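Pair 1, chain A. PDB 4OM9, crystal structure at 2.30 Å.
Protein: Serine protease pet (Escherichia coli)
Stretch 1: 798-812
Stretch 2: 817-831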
# COMPACT_ATOMS: atom_id res chain seq x y z
N GLN A 798 5.77 41.14 -5.84
CA GLN A 798 7.04 40.48 -6.13
C GLN A 798 6.85 39.40 -7.18
O GLN A 798 7.81 38.77 -7.62
CB GLN A 798 7.64 39.87 -4.86
CG GLN A 798 7.95 40.87 -3.75
CD GLN A 798 6.86 40.93 -2.71
OE1 GLN A 798 5.68 40.72 -3.01
NE2 GLN A 798 7.24 41.22 -1.47
N SER A 799 5.60 39.21 -7.58
CA SER A 799 5.20 38.02 -8.32
C SER A 799 5.07 38.23 -9.83
O SER A 799 4.84 39.35 -10.30
CB SER A 799 3.87 37.50 -7.76
OG SER A 799 3.86 37.62 -6.35
N SER A 800 5.23 37.15 -10.59
CA SER A 800 5.06 37.17 -12.04
C SER A 800 3.59 36.95 -12.42
O SER A 800 2.76 36.70 -11.55
CB SER A 800 5.94 36.10 -12.69
OG SER A 800 7.30 36.27 -12.34
N LEU A 801 3.29 37.03 -13.71
CA LEU A 801 1.94 36.72 -14.19
C LEU A 801 1.88 36.45 -15.69
O LEU A 801 1.74 37.37 -16.49
CB LEU A 801 0.98 37.86 -13.84
CG LEU A 801 -0.49 37.48 -14.05
CD1 LEU A 801 -0.80 36.15 -13.34
CD2 LEU A 801 -1.43 38.57 -13.57
N ALA A 802 1.96 35.18 -16.08
CA ALA A 802 1.85 34.81 -17.49
C ALA A 802 0.41 34.96 -17.95
O ALA A 802 -0.52 34.83 -17.15
CB ALA A 802 2.34 33.39 -17.71
N MET A 803 0.21 35.27 -19.22
CA MET A 803 -1.14 35.53 -19.74
C MET A 803 -1.34 35.10 -21.19
O MET A 803 -1.80 35.89 -22.01
CB MET A 803 -1.46 37.03 -19.67
CG MET A 803 -0.95 37.77 -18.45
SD MET A 803 -2.07 37.71 -17.05
CE MET A 803 -2.27 39.47 -16.77
N ASN A 804 -1.00 33.86 -21.51
CA ASN A 804 -1.31 33.36 -22.84
C ASN A 804 -2.81 33.21 -22.99
O ASN A 804 -3.36 32.15 -22.69
CB ASN A 804 -0.62 32.03 -23.12
CG ASN A 804 0.86 32.18 -23.31
OD1 ASN A 804 1.49 33.06 -22.71
ND2 ASN A 804 1.44 31.34 -24.16
N ASN A 805 -3.45 34.29 -23.43
CA ASN A 805 -4.86 34.30 -23.76
C ASN A 805 -5.69 34.22 -22.47
O ASN A 805 -5.72 33.20 -21.81
CB ASN A 805 -5.18 33.16 -24.75
CG ASN A 805 -6.49 33.35 -25.49
OD1 ASN A 805 -7.15 34.38 -25.36
ND2 ASN A 805 -6.88 32.34 -26.25
N ALA A 806 -6.33 35.34 -22.11
CA ALA A 806 -7.03 35.48 -20.84
C ALA A 806 -7.96 36.74 -20.99
O ALA A 806 -8.23 37.07 -22.14
CB ALA A 806 -6.03 35.53 -19.71
N LEU A 807 -8.45 37.49 -19.98
CA LEU A 807 -7.91 37.78 -18.65
C LEU A 807 -8.97 38.09 -17.62
O LEU A 807 -10.00 37.42 -17.55
CB LEU A 807 -6.95 38.97 -18.73
CG LEU A 807 -5.56 38.86 -18.13
CD1 LEU A 807 -5.52 37.83 -17.03
CD2 LEU A 807 -4.57 38.56 -19.23
N TRP A 808 -8.73 39.13 -16.84
CA TRP A 808 -9.63 39.48 -15.75
C TRP A 808 -10.43 40.73 -15.97
O TRP A 808 -10.15 41.52 -16.87
CB TRP A 808 -8.91 39.60 -14.40
CG TRP A 808 -7.59 40.30 -14.37
CD1 TRP A 808 -6.74 40.52 -15.40
CD2 TRP A 808 -6.96 40.85 -13.21
NE1 TRP A 808 -5.61 41.18 -14.97
CE2 TRP A 808 -5.73 41.40 -13.62
CE3 TRP A 808 -7.32 40.94 -11.87
CZ2 TRP A 808 -4.85 42.02 -12.74
CZ3 TRP A 808 -6.46 41.56 -11.00
CH2 TRP A 808 -5.24 42.10 -11.44
N LYS A 809 -11.43 40.89 -15.12
CA LYS A 809 -12.29 42.05 -15.17
C LYS A 809 -11.82 43.11 -14.16
O LYS A 809 -12.33 44.22 -14.13
CB LYS A 809 -13.73 41.64 -14.90
CG LYS A 809 -14.17 40.34 -15.60
CD LYS A 809 -15.69 40.27 -15.65
CE LYS A 809 -16.21 39.02 -16.35
NZ LYS A 809 -16.42 37.90 -15.39
N VAL A 810 -10.83 42.73 -13.34
CA VAL A 810 -10.22 43.58 -12.31
C VAL A 810 -11.20 44.35 -11.42
O VAL A 810 -11.69 45.39 -11.81
CB VAL A 810 -9.26 44.60 -12.94
CG1 VAL A 810 -8.45 45.27 -11.85
CG2 VAL A 810 -8.35 43.93 -13.94
N THR A 811 -11.44 43.83 -10.22
CA THR A 811 -12.43 44.41 -9.31
C THR A 811 -11.80 45.21 -8.18
O THR A 811 -12.51 45.74 -7.32
CB THR A 811 -13.34 43.31 -8.68
OG1 THR A 811 -12.54 42.22 -8.17
CG2 THR A 811 -14.35 42.78 -9.69
N GLY A 812 -10.48 45.31 -8.18
CA GLY A 812 -9.80 46.05 -7.14
C GLY A 812 -8.43 46.57 -7.52
O GLY A 812 -7.86 46.18 -8.55
N LYS A 817 3.89 42.79 -9.54
CA LYS A 817 5.28 42.99 -9.94
C LYS A 817 5.44 42.92 -11.47
O LYS A 817 5.52 43.95 -12.12
CB LYS A 817 6.18 41.96 -9.26
CG LYS A 817 7.62 41.94 -9.77
CD LYS A 817 8.37 43.20 -9.42
CE LYS A 817 9.82 43.06 -9.82
NZ LYS A 817 10.38 41.77 -9.34
N LYS A 818 5.48 41.71 -12.03
CA LYS A 818 5.77 41.55 -13.45
C LYS A 818 4.60 40.97 -14.23
O LYS A 818 3.75 40.29 -13.66
CB LYS A 818 7.01 40.69 -13.63
CG LYS A 818 8.29 41.38 -13.17
CD LYS A 818 9.48 40.43 -13.12
CE LYS A 818 10.76 41.20 -12.79
NZ LYS A 818 11.90 40.30 -12.48
N LEU A 819 4.56 41.24 -15.53
CA LEU A 819 3.43 40.85 -16.36
C LEU A 819 3.82 40.63 -17.82
O LEU A 819 4.46 41.47 -18.44
CB LEU A 819 2.33 41.92 -16.27
CG LEU A 819 0.86 41.62 -16.62
CD1 LEU A 819 -0.02 42.82 -16.27
CD2 LEU A 819 0.66 41.23 -18.08
N ASN A 820 3.42 39.48 -18.36
CA ASN A 820 3.60 39.17 -19.77
C ASN A 820 2.31 38.65 -20.38
O ASN A 820 1.82 37.59 -20.01
CB ASN A 820 4.70 38.13 -19.96
CG ASN A 820 6.08 38.72 -19.85
OD1 ASN A 820 6.64 39.23 -20.83
ND2 ASN A 820 6.65 38.67 -18.65
N SER A 821 1.75 39.40 -21.33
CA SER A 821 0.46 39.02 -21.87
C SER A 821 0.46 38.75 -23.37
O SER A 821 -0.19 39.45 -24.14
CB SER A 821 -0.57 40.10 -21.55
OG SER A 821 -1.80 39.83 -22.20
N THR A 822 1.18 37.71 -23.78
CA THR A 822 1.07 37.23 -25.15
C THR A 822 -0.35 36.70 -25.39
O THR A 822 -0.62 35.51 -25.20
CB THR A 822 2.10 36.12 -25.47
OG1 THR A 822 3.06 36.03 -24.41
CG2 THR A 822 2.82 36.41 -26.78
N GLY A 823 -1.25 37.60 -25.77
CA GLY A 823 -2.62 37.20 -26.07
C GLY A 823 -3.68 38.09 -25.46
O GLY A 823 -3.37 39.16 -24.94
N SER A 824 -4.93 37.64 -25.53
CA SER A 824 -6.07 38.40 -25.03
C SER A 824 -5.89 38.78 -23.56
O SER A 824 -5.27 38.04 -22.80
CB SER A 824 -7.36 37.61 -25.22
OG SER A 824 -7.53 37.22 -26.58
N MET A 825 -6.43 39.93 -23.16
CA MET A 825 -6.12 40.46 -21.84
C MET A 825 -7.18 41.35 -21.17
O MET A 825 -8.35 41.37 -21.56
CB MET A 825 -4.80 41.23 -21.90
N VAL A 826 -6.72 42.12 -20.19
CA VAL A 826 -7.54 42.68 -19.11
C VAL A 826 -8.57 43.74 -19.49
O VAL A 826 -8.38 44.50 -20.44
CB VAL A 826 -6.59 43.27 -18.01
CG1 VAL A 826 -5.16 43.30 -18.50
CG2 VAL A 826 -7.02 44.66 -17.56
N LEU A 827 -9.67 43.76 -18.75
CA LEU A 827 -10.60 44.89 -18.73
C LEU A 827 -10.88 45.29 -17.28
O LEU A 827 -10.45 44.61 -16.35
CB LEU A 827 -11.91 44.55 -19.44
CG LEU A 827 -12.74 43.42 -18.84
CD1 LEU A 827 -14.22 43.73 -18.95
CD2 LEU A 827 -12.42 42.12 -19.55
N PHE A 828 -11.59 46.40 -17.09
CA PHE A 828 -11.96 46.88 -15.75
C PHE A 828 -13.44 46.68 -15.44
O PHE A 828 -14.30 46.80 -16.33
CB PHE A 828 -11.58 48.35 -15.58
CG PHE A 828 -10.17 48.55 -15.11
CD1 PHE A 828 -9.12 48.64 -16.01
CD2 PHE A 828 -9.89 48.65 -13.75
CE1 PHE A 828 -7.82 48.83 -15.58
CE2 PHE A 828 -8.59 48.83 -13.31
CZ PHE A 828 -7.56 48.92 -14.22
N ASN A 829 -13.74 46.41 -14.18
CA ASN A 829 -15.10 46.15 -13.71
C ASN A 829 -15.09 45.91 -12.21
O ASN A 829 -14.33 45.08 -11.73
CB ASN A 829 -15.70 44.94 -14.43
CG ASN A 829 -17.01 44.48 -13.82
OD1 ASN A 829 -18.05 45.10 -14.03
ND2 ASN A 829 -16.96 43.39 -13.07
N GLY A 830 -15.94 46.61 -11.46
CA GLY A 830 -16.90 47.53 -12.01
C GLY A 830 -17.68 48.21 -10.91
O GLY A 830 -18.90 48.35 -11.00
N GLY A 831 -16.98 48.60 -9.85
CA GLY A 831 -17.59 49.34 -8.76
C GLY A 831 -18.32 50.60 -9.21
O GLY A 831 -17.86 51.30 -10.13

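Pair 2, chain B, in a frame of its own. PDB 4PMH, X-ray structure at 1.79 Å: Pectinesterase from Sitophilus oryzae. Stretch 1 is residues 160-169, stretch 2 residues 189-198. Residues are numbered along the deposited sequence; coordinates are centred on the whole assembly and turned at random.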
# COMPACT_ATOMS: atom_id res chain seq x y z
N GLN B 160 -2.58 -14.29 2.22
CA GLN B 160 -1.48 -14.25 1.28
C GLN B 160 -2.03 -13.93 -0.13
O GLN B 160 -3.01 -14.55 -0.57
CB GLN B 160 -0.73 -15.60 1.28
CG GLN B 160 -0.13 -15.99 2.63
CD GLN B 160 0.61 -17.32 2.58
OE1 GLN B 160 0.39 -18.14 1.68
NE2 GLN B 160 1.45 -17.56 3.57
N ILE B 161 -1.43 -12.94 -0.80
CA ILE B 161 -1.81 -12.57 -2.16
C ILE B 161 -0.57 -12.79 -3.02
O ILE B 161 0.48 -12.22 -2.73
CB ILE B 161 -2.26 -11.09 -2.26
CG1 ILE B 161 -3.48 -10.81 -1.40
CG2 ILE B 161 -2.58 -10.75 -3.71
CD1 ILE B 161 -3.84 -9.33 -1.32
N VAL B 162 -0.68 -13.62 -4.05
CA VAL B 162 0.50 -14.14 -4.74
C VAL B 162 0.28 -14.17 -6.24
O VAL B 162 -0.79 -14.55 -6.69
CB VAL B 162 0.79 -15.57 -4.27
CG1 VAL B 162 2.08 -16.11 -4.88
CG2 VAL B 162 0.82 -15.63 -2.76
N ASN B 163 1.31 -13.80 -7.00
CA ASN B 163 1.33 -14.03 -8.45
C ASN B 163 0.08 -13.50 -9.18
O ASN B 163 -0.57 -14.20 -9.93
CB ASN B 163 1.53 -15.52 -8.74
CG ASN B 163 1.88 -15.80 -10.19
OD1 ASN B 163 2.57 -15.01 -10.83
ND2 ASN B 163 1.43 -16.92 -10.72
N LEU B 164 -0.25 -12.24 -8.99
CA LEU B 164 -1.38 -11.70 -9.71
C LEU B 164 -1.28 -10.19 -9.73
O LEU B 164 -0.44 -9.59 -9.04
CB LEU B 164 -2.70 -12.19 -9.08
CG LEU B 164 -2.93 -11.95 -7.58
CD1 LEU B 164 -3.28 -10.48 -7.32
CD2 LEU B 164 -4.02 -12.85 -7.04
N SER B 165 -2.12 -9.58 -10.55
CA SER B 165 -2.12 -8.15 -10.75
C SER B 165 -3.45 -7.56 -10.29
O SER B 165 -4.52 -8.06 -10.66
CB SER B 165 -1.91 -7.84 -12.24
OG SER B 165 -0.65 -8.31 -12.73
N ILE B 166 -3.38 -6.47 -9.54
CA ILE B 166 -4.57 -5.76 -9.12
C ILE B 166 -4.46 -4.33 -9.60
O ILE B 166 -3.45 -3.67 -9.36
CB ILE B 166 -4.74 -5.74 -7.57
CG1 ILE B 166 -4.68 -7.16 -6.97
CG2 ILE B 166 -6.06 -5.10 -7.19
CD1 ILE B 166 -4.44 -7.20 -5.48
N GLU B 167 -5.51 -3.85 -10.25
CA GLU B 167 -5.48 -2.54 -10.84
C GLU B 167 -6.75 -1.77 -10.59
O GLU B 167 -7.85 -2.30 -10.76
CB GLU B 167 -5.27 -2.66 -12.36
CG GLU B 167 -5.44 -1.34 -13.10
CD GLU B 167 -5.09 -1.47 -14.55
OE1 GLU B 167 -5.64 -2.39 -15.20
OE2 GLU B 167 -4.25 -0.68 -15.03
N ASN B 168 -6.60 -0.50 -10.23
CA ASN B 168 -7.70 0.45 -10.35
C ASN B 168 -7.25 1.52 -11.36
O ASN B 168 -6.37 2.33 -11.10
CB ASN B 168 -8.08 1.03 -8.99
CG ASN B 168 -9.41 1.77 -9.01
OD1 ASN B 168 -9.84 2.30 -10.05
ND2 ASN B 168 -10.08 1.79 -7.86
N SER B 169 -7.87 1.48 -12.53
CA SER B 169 -7.35 2.16 -13.71
C SER B 169 -7.86 3.59 -13.83
O SER B 169 -7.59 4.25 -14.82
CB SER B 169 -7.70 1.37 -14.98
OG SER B 169 -9.10 1.25 -15.18
N GLN B 189 0.56 -10.96 3.62
CA GLN B 189 1.75 -11.19 2.83
C GLN B 189 1.37 -11.01 1.37
O GLN B 189 0.40 -11.61 0.90
CB GLN B 189 2.27 -12.61 3.06
CG GLN B 189 2.63 -12.93 4.49
CD GLN B 189 2.95 -14.41 4.66
OE1 GLN B 189 2.11 -15.19 5.09
NE2 GLN B 189 4.15 -14.81 4.29
N ILE B 190 2.12 -10.17 0.66
CA ILE B 190 1.90 -9.93 -0.77
C ILE B 190 3.19 -10.31 -1.49
O ILE B 190 4.25 -9.73 -1.22
CB ILE B 190 1.62 -8.44 -1.05
CG1 ILE B 190 0.41 -7.95 -0.28
CG2 ILE B 190 1.41 -8.22 -2.54
CD1 ILE B 190 0.66 -7.71 1.19
N HIS B 191 3.14 -11.29 -2.38
CA HIS B 191 4.37 -11.84 -2.95
C HIS B 191 4.25 -12.00 -4.45
O HIS B 191 3.30 -12.62 -4.93
CB HIS B 191 4.69 -13.17 -2.28
CG HIS B 191 5.90 -13.85 -2.82
ND1 HIS B 191 7.16 -13.28 -2.80
CD2 HIS B 191 6.07 -15.09 -3.35
CE1 HIS B 191 8.03 -14.12 -3.32
NE2 HIS B 191 7.40 -15.23 -3.67
N ASN B 192 5.20 -11.45 -5.19
CA ASN B 192 5.23 -11.61 -6.64
C ASN B 192 3.96 -11.06 -7.29
O ASN B 192 3.32 -11.71 -8.09
CB ASN B 192 5.45 -13.08 -7.02
CG ASN B 192 5.79 -13.26 -8.50
OD1 ASN B 192 6.49 -12.44 -9.10
ND2 ASN B 192 5.27 -14.34 -9.09
N ALA B 193 3.60 -9.83 -6.93
CA ALA B 193 2.38 -9.23 -7.41
C ALA B 193 2.67 -7.92 -8.09
O ALA B 193 3.80 -7.40 -8.02
CB ALA B 193 1.42 -9.02 -6.24
N ARG B 194 1.65 -7.40 -8.77
CA ARG B 194 1.73 -6.14 -9.47
C ARG B 194 0.50 -5.32 -9.04
O ARG B 194 -0.63 -5.79 -9.17
CB ARG B 194 1.72 -6.39 -11.00
CG ARG B 194 2.86 -7.27 -11.54
CD ARG B 194 2.76 -7.58 -13.04
NE ARG B 194 2.68 -6.37 -13.87
CZ ARG B 194 1.62 -5.95 -14.57
NH1 ARG B 194 0.47 -6.63 -14.61
NH2 ARG B 194 1.70 -4.81 -15.26
N LEU B 195 0.72 -4.13 -8.51
CA LEU B 195 -0.33 -3.29 -7.96
C LEU B 195 -0.31 -1.98 -8.76
O LEU B 195 0.70 -1.27 -8.74
CB LEU B 195 -0.10 -3.09 -6.44
CG LEU B 195 0.10 -4.37 -5.61
CD1 LEU B 195 0.53 -4.03 -4.20
CD2 LEU B 195 -1.17 -5.21 -5.61
N LEU B 196 -1.39 -1.68 -9.49
CA LEU B 196 -1.38 -0.66 -10.53
C LEU B 196 -2.46 0.40 -10.32
O LEU B 196 -3.62 0.10 -10.12
CB LEU B 196 -1.58 -1.29 -11.91
CG LEU B 196 -0.88 -2.62 -12.27
CD1 LEU B 196 -1.37 -3.14 -13.61
CD2 LEU B 196 0.63 -2.50 -12.25
N GLY B 197 -2.06 1.64 -10.39
CA GLY B 197 -3.00 2.71 -10.23
C GLY B 197 -2.31 4.01 -10.50
O GLY B 197 -1.29 4.05 -11.19
N HIS B 198 -2.90 5.07 -9.98
CA HIS B 198 -2.31 6.39 -10.11
C HIS B 198 -2.24 7.04 -8.75
O HIS B 198 -1.17 6.99 -8.12
CB HIS B 198 -3.06 7.19 -11.15
CG HIS B 198 -2.69 6.80 -12.54
ND1 HIS B 198 -3.36 5.82 -13.23
CD2 HIS B 198 -1.68 7.20 -13.33
CE1 HIS B 198 -2.78 5.63 -14.40
NE2 HIS B 198 -1.76 6.46 -14.49
O HOH W 1 5.13 -16.02 -11.43
O HOH W 2 -5.39 4.84 -9.07
O HOH W 3 -5.40 4.47 -12.22

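Two stretches of one chain from each of two proteins, the serine protease pet (pair 1) and a pectinesterase (pair 2), superpose with an RMSD of 1.0 Å over 14 central residues. In both, two segments run side by side in the same direction, turn at Asn805(A) and Gly823(A) in pair 1 and at Asn163(B) and Asn192(B) in pair 2, and continue side by side. In pair 2 the segments are regular parallel strands: the axes of 160-162 and 189-191 lie at 9°, and those of 165-168 and 194-196 at 4°. Pair 1 follows the same path less regularly, with a single bridge between Ala802(A) and Asn820(A).

In pair 2 a backbone ladder runs on both sides of the bend: Ile161(B) N donates to Gln189(B) O (2.8 Å) and His191(B) N to Ile161(B) O (2.8 Å); beyond the bend, Ile166(B) N donates to Arg194(B) O and Leu196(B) N to Ile166(B) O (both 2.9 Å). The last of these has a direct equivalent in pair 1, Leu827(A) N to Trp808(A) O (3.0 Å), where the CA atoms of Leu827(A) and Leu196(B) fall 0.2 Å apart after superposition.

Met803(A) matches Ile161(B), and Ser821(A) matches Ile190(B). Met803(A) packs its CB 3.7 Å from Ser821(A) CB and sends CE to Leu819(A) CD2 (3.7 Å), whereas pair 2 sets two isoleucines on one face of the sheet. At the bend, Asn805(A) matches Asn163(B), both with chi1 t. Asn805(A) OD1 accepts a hydrogen bond from Ser824(A) OG (3.1 Å); Ser824(A) matches Ala193(B), which carries no hydroxyl, so this bond has no counterpart there. Asn163(B) instead lies beside Asn192(B), whose counterpart, Gly823(A), has no side chain; a CB there would fall 2.7 Å from Asn805(A) N. Asn163(B) OD1 and Asn192(B) ND2, 3.3 Å apart, are poorly angled for a hydrogen bond, but one water bridges them, donating to the first (2.8 Å) and accepting from the second (2.9 Å).

Leu807(A), after a cis peptide bond, matches Ser165(B), and Met825(A) matches Arg194(B). In pair 1 the contact is apolar, Leu807(A) CD2 to Met825(A) CB (3.8 Å), with the methionine modelled no further than CB; in pair 2 it is polar, Arg194(B) NH1 donating to Ser165(B) OG (2.8 Å) at the guanidinium edge. Trp808(A) beside Val826(A) replaces Ile166(B) beside Leu195(B): Trp808(A) CD1 meets Val826(A) CB at 3.8 Å, and Ile166(B) CD1 meets Leu195(B) CD2 at the same distance. A large ring beside a small branched residue thus fills the place of two medium-sized aliphatic chains.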